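Local coordinates for protein fructose-2,6-bisphosphatase TIGAR B (Danio rerio, PDB 3E9D) that probably hydrolyses fructose-2,6-bisphosphate to fructose 6-phosphate and phosphate, lowering the level of this activator of glycolysis, at residues L21-I27 with A95-K100. Sequence-based numbering, arbitrary orientation.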
ATOM      1  N   LEU A  21     -14.196  -2.942  15.099  1.00 25.58           N
ATOM      2  CA  LEU A  21     -14.355  -4.375  14.846  1.00 25.88           C
ATOM      3  C   LEU A  21     -13.325  -4.834  13.815  1.00 26.19           C
ATOM      4  O   LEU A  21     -13.039  -4.108  12.880  1.00 26.09           O
ATOM      5  CB  LEU A  21     -15.757  -4.665  14.327  1.00 25.58           C
ATOM      6  CG  LEU A  21     -16.925  -4.127  15.158  1.00 25.87           C
ATOM      7  CD1 LEU A  21     -18.246  -4.479  14.488  1.00 24.28           C
ATOM      8  CD2 LEU A  21     -16.855  -4.709  16.557  1.00 25.61           C
ATOM      9  N   LEU A  22     -12.776  -6.038  13.988  1.00 27.04           N
ATOM     10  CA  LEU A  22     -11.777  -6.570  13.050  1.00 27.37           C
ATOM     11  C   LEU A  22     -12.360  -6.838  11.677  1.00 27.43           C
ATOM     12  O   LEU A  22     -13.366  -7.552  11.542  1.00 26.74           O
ATOM     13  CB  LEU A  22     -11.148  -7.853  13.576  1.00 27.59           C
ATOM     14  CG  LEU A  22      -9.844  -7.781  14.350  1.00 29.27           C
ATOM     15  CD1 LEU A  22      -9.490  -9.192  14.745  1.00 30.45           C
ATOM     16  CD2 LEU A  22      -8.702  -7.146  13.517  1.00 29.15           C
ATOM     17  N   GLN A  23     -11.716  -6.278  10.657  1.00 27.79           N
ATOM     18  CA  GLN A  23     -12.204  -6.433   9.288  1.00 29.15           C
ATOM     19  C   GLN A  23     -11.161  -7.100   8.385  1.00 29.03           C
ATOM     20  O   GLN A  23     -10.144  -6.493   8.062  1.00 30.89           O
ATOM     21  CB  GLN A  23     -12.603  -5.062   8.732  1.00 29.63           C
ATOM     22  CG  GLN A  23     -13.795  -5.115   7.782  1.00 31.66           C
ATOM     23  CD  GLN A  23     -14.209  -3.740   7.284  1.00 32.12           C
ATOM     24  OE1 GLN A  23     -15.128  -3.630   6.501  1.00 36.97           O
ATOM     25  NE2 GLN A  23     -13.504  -2.710   7.694  1.00 32.97           N
ATOM     26  N   GLY A  24     -11.407  -8.339   7.975  1.00 27.88           N
ATOM     27  CA  GLY A  24     -10.417  -9.101   7.215  1.00 26.22           C
ATOM     28  C   GLY A  24     -10.876  -9.405   5.804  1.00 25.75           C
ATOM     29  O   GLY A  24     -11.214  -8.503   5.051  1.00 25.06           O
ATOM     30  N   GLN A  25     -10.900 -10.683   5.449  1.00 25.27           N
ATOM     31  CA  GLN A  25     -11.198 -11.094   4.074  1.00 25.48           C
ATOM     32  C   GLN A  25     -12.625 -11.548   3.884  1.00 26.37           C
ATOM     33  O   GLN A  25     -13.072 -11.685   2.743  1.00 27.91           O
ATOM     34  CB  GLN A  25     -10.270 -12.239   3.638  1.00 24.85           C
ATOM     35  CG  GLN A  25      -8.817 -11.981   3.896  1.00 24.33           C
ATOM     36  CD  GLN A  25      -7.907 -13.103   3.405  1.00 23.35           C
ATOM     37  OE1 GLN A  25      -8.348 -14.007   2.708  1.00 23.90           O
ATOM     38  NE2 GLN A  25      -6.628 -13.023   3.748  1.00 23.41           N
ATOM     39  N   GLY A  26     -13.338 -11.793   4.981  1.00 26.28           N
ATOM     40  CA  GLY A  26     -14.648 -12.434   4.922  1.00 26.99           C
ATOM     41  C   GLY A  26     -15.852 -11.520   4.976  1.00 27.54           C
ATOM     42  O   GLY A  26     -16.887 -11.815   4.380  1.00 28.11           O
ATOM     43  N   ILE A  27     -15.723 -10.392   5.666  1.00 26.88           N
ATOM     44  CA  ILE A  27     -16.820  -9.456   5.734  1.00 26.89           C
ATOM     45  C   ILE A  27     -16.574  -8.298   4.753  1.00 26.08           C
ATOM     46  O   ILE A  27     -15.696  -7.459   4.967  1.00 25.66           O
ATOM     47  CB  ILE A  27     -17.033  -8.987   7.184  1.00 27.43           C
ATOM     48  CG1 ILE A  27     -17.167 -10.218   8.093  1.00 28.98           C
ATOM     49  CG2 ILE A  27     -18.296  -8.146   7.277  1.00 28.82           C
ATOM     50  CD1 ILE A  27     -17.001  -9.931   9.564  1.00 32.07           C
ATOM     51  N   ALA A  95     -11.853 -14.529  14.472  1.00 22.27           N
ATOM     52  CA  ALA A  95     -11.798 -13.228  15.152  1.00 23.24           C
ATOM     53  C   ALA A  95     -12.458 -12.109  14.345  1.00 23.95           C
ATOM     54  O   ALA A  95     -12.748 -11.034  14.874  1.00 24.08           O
ATOM     55  CB  ALA A  95     -10.361 -12.873  15.486  1.00 22.75           C
ATOM     56  N   GLU A  96     -12.702 -12.363  13.064  1.00 24.64           N
ATOM     57  CA  GLU A  96     -13.212 -11.327  12.173  1.00 25.68           C
ATOM     58  C   GLU A  96     -14.619 -10.898  12.575  1.00 26.34           C
ATOM     59  O   GLU A  96     -15.474 -11.738  12.868  1.00 26.48           O
ATOM     60  CB  GLU A  96     -13.199 -11.795  10.721  1.00 25.37           C
ATOM     61  CG  GLU A  96     -13.559 -10.687   9.737  1.00 26.87           C
ATOM     62  CD  GLU A  96     -13.459 -11.103   8.274  1.00 28.15           C
ATOM     63  OE1 GLU A  96     -13.310 -12.312   7.981  1.00 28.54           O
ATOM     64  OE2 GLU A  96     -13.539 -10.206   7.416  1.00 27.68           O
ATOM     65  N   GLY A  97     -14.857  -9.592  12.591  1.00 26.98           N
ATOM     66  CA  GLY A  97     -16.161  -9.068  13.006  1.00 28.93           C
ATOM     67  C   GLY A  97     -16.333  -8.933  14.507  1.00 30.08           C
ATOM     68  O   GLY A  97     -17.357  -8.444  14.968  1.00 31.05           O
ATOM     69  N   ARG A  98     -15.337  -9.374  15.269  1.00 31.13           N
ATOM     70  CA  ARG A  98     -15.325  -9.217  16.720  1.00 31.86           C
ATOM     71  C   ARG A  98     -14.509  -7.987  17.057  1.00 31.63           C
ATOM     72  O   ARG A  98     -13.643  -7.606  16.286  1.00 30.80           O
ATOM     73  CB  ARG A  98     -14.668 -10.420  17.414  1.00 32.17           C
ATOM     74  CG  ARG A  98     -15.222 -11.784  17.068  1.00 35.29           C
ATOM     75  CD  ARG A  98     -16.531 -12.025  17.743  1.00 40.76           C
ATOM     76  NE  ARG A  98     -16.497 -13.254  18.527  1.00 45.49           N
ATOM     77  CZ  ARG A  98     -16.461 -13.298  19.857  1.00 48.12           C
ATOM     78  NH1 ARG A  98     -16.456 -12.175  20.571  1.00 49.46           N
ATOM     79  NH2 ARG A  98     -16.436 -14.472  20.480  1.00 48.97           N
ATOM     80  N   PRO A  99     -14.770  -7.371  18.227  1.00 32.38           N
ATOM     81  CA  PRO A  99     -13.969  -6.239  18.668  1.00 32.93           C
ATOM     82  C   PRO A  99     -12.505  -6.597  18.579  1.00 33.69           C
ATOM     83  O   PRO A  99     -12.139  -7.723  18.904  1.00 33.69           O
ATOM     84  CB  PRO A  99     -14.372  -6.087  20.138  1.00 32.80           C
ATOM     85  CG  PRO A  99     -15.771  -6.557  20.186  1.00 33.06           C
ATOM     86  CD  PRO A  99     -15.870  -7.671  19.170  1.00 32.47           C
ATOM     87  N   LYS A 100     -11.681  -5.667  18.109  1.00 35.02           N
ATOM     88  CA  LYS A 100     -10.225  -5.820  18.145  1.00 36.98           C
ATOM     89  C   LYS A 100      -9.732  -6.226  19.547  1.00 38.16           C
ATOM     90  O   LYS A 100      -8.681  -6.853  19.694  1.00 38.48           O
ATOM     91  CB  LYS A 100      -9.543  -4.520  17.721  1.00 37.15           C
ATOM     92  CG  LYS A 100      -9.670  -4.161  16.243  1.00 38.10           C
ATOM     93  CD  LYS A 100      -9.139  -2.754  16.014  1.00 40.39           C
ATOM     94  CE  LYS A 100      -9.012  -2.435  14.540  1.00 41.63           C
ATOM     95  NZ  LYS A 100      -7.678  -2.820  14.024  1.00 44.50           N
TER
HETATM   96  O   HOH W   1     -10.544 -12.556   7.605  1.00 22.56           O
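At the rim of the active site of this histidine phosphatase, the loop 21-27 curls round the carboxylate of Glu-96, which reaches it from the type II turn Ala-95 to Arg-98. Glu-96 OE2 accepts three backbone N-H groups: Gly-24 N at 2.9 Å and Ile-27 N at 2.8 Å, both from well out of the carboxylate plane, and Gly-26 N on the syn lone pair. A weak bond from Gly-26 N also falls on OE1, and a water accepts from Gln-25 N and donates weakly to OE1. Glu-96 leaves the turn with CG anti to the backbone N (chi1 -173°) and stays extended, which carries the carboxylate into the bend. Ile-27 runs past this side chain in the opposite direction, its CD1 3.5 Å from Glu-96 CG and against CA of Gly-97, whose positive phi at the third position of the turn suits a glycine. Were Glu-96 replaced by an alanine, the N-H groups of Gly-24, Gly-26 and Ile-27 would probably lose their shared acceptor and the bend be freer to shift. Two backbone bonds tie the segments: Leu-22 N to Arg-98 O (2.9 Å) and Gly-97 N to Leu-22 O (2.7 Å). Leu-22 CD1 rests 3.9 Å from Ala-95 CB, while its CG meets Lys-100 CG at 4.1 Å, the two side chains crossing at about a right angle. Leu-21 CD2 lies over Pro-99. The side chain of Gln-23 comes to about 4 Å from that of the phosphohistidine residue His-11, and its NE2 bonds Thr-14 OG1, while Gln-25 NE2 bonds the backbone O of Glu-89, the probable proton donor/acceptor. Leu-22 and Ala-95 both pack on Leu-103 of helix 100-110, and Leu-21 and Ile-27 on Tyr-16 of helix 15-18, joining the loops beside both.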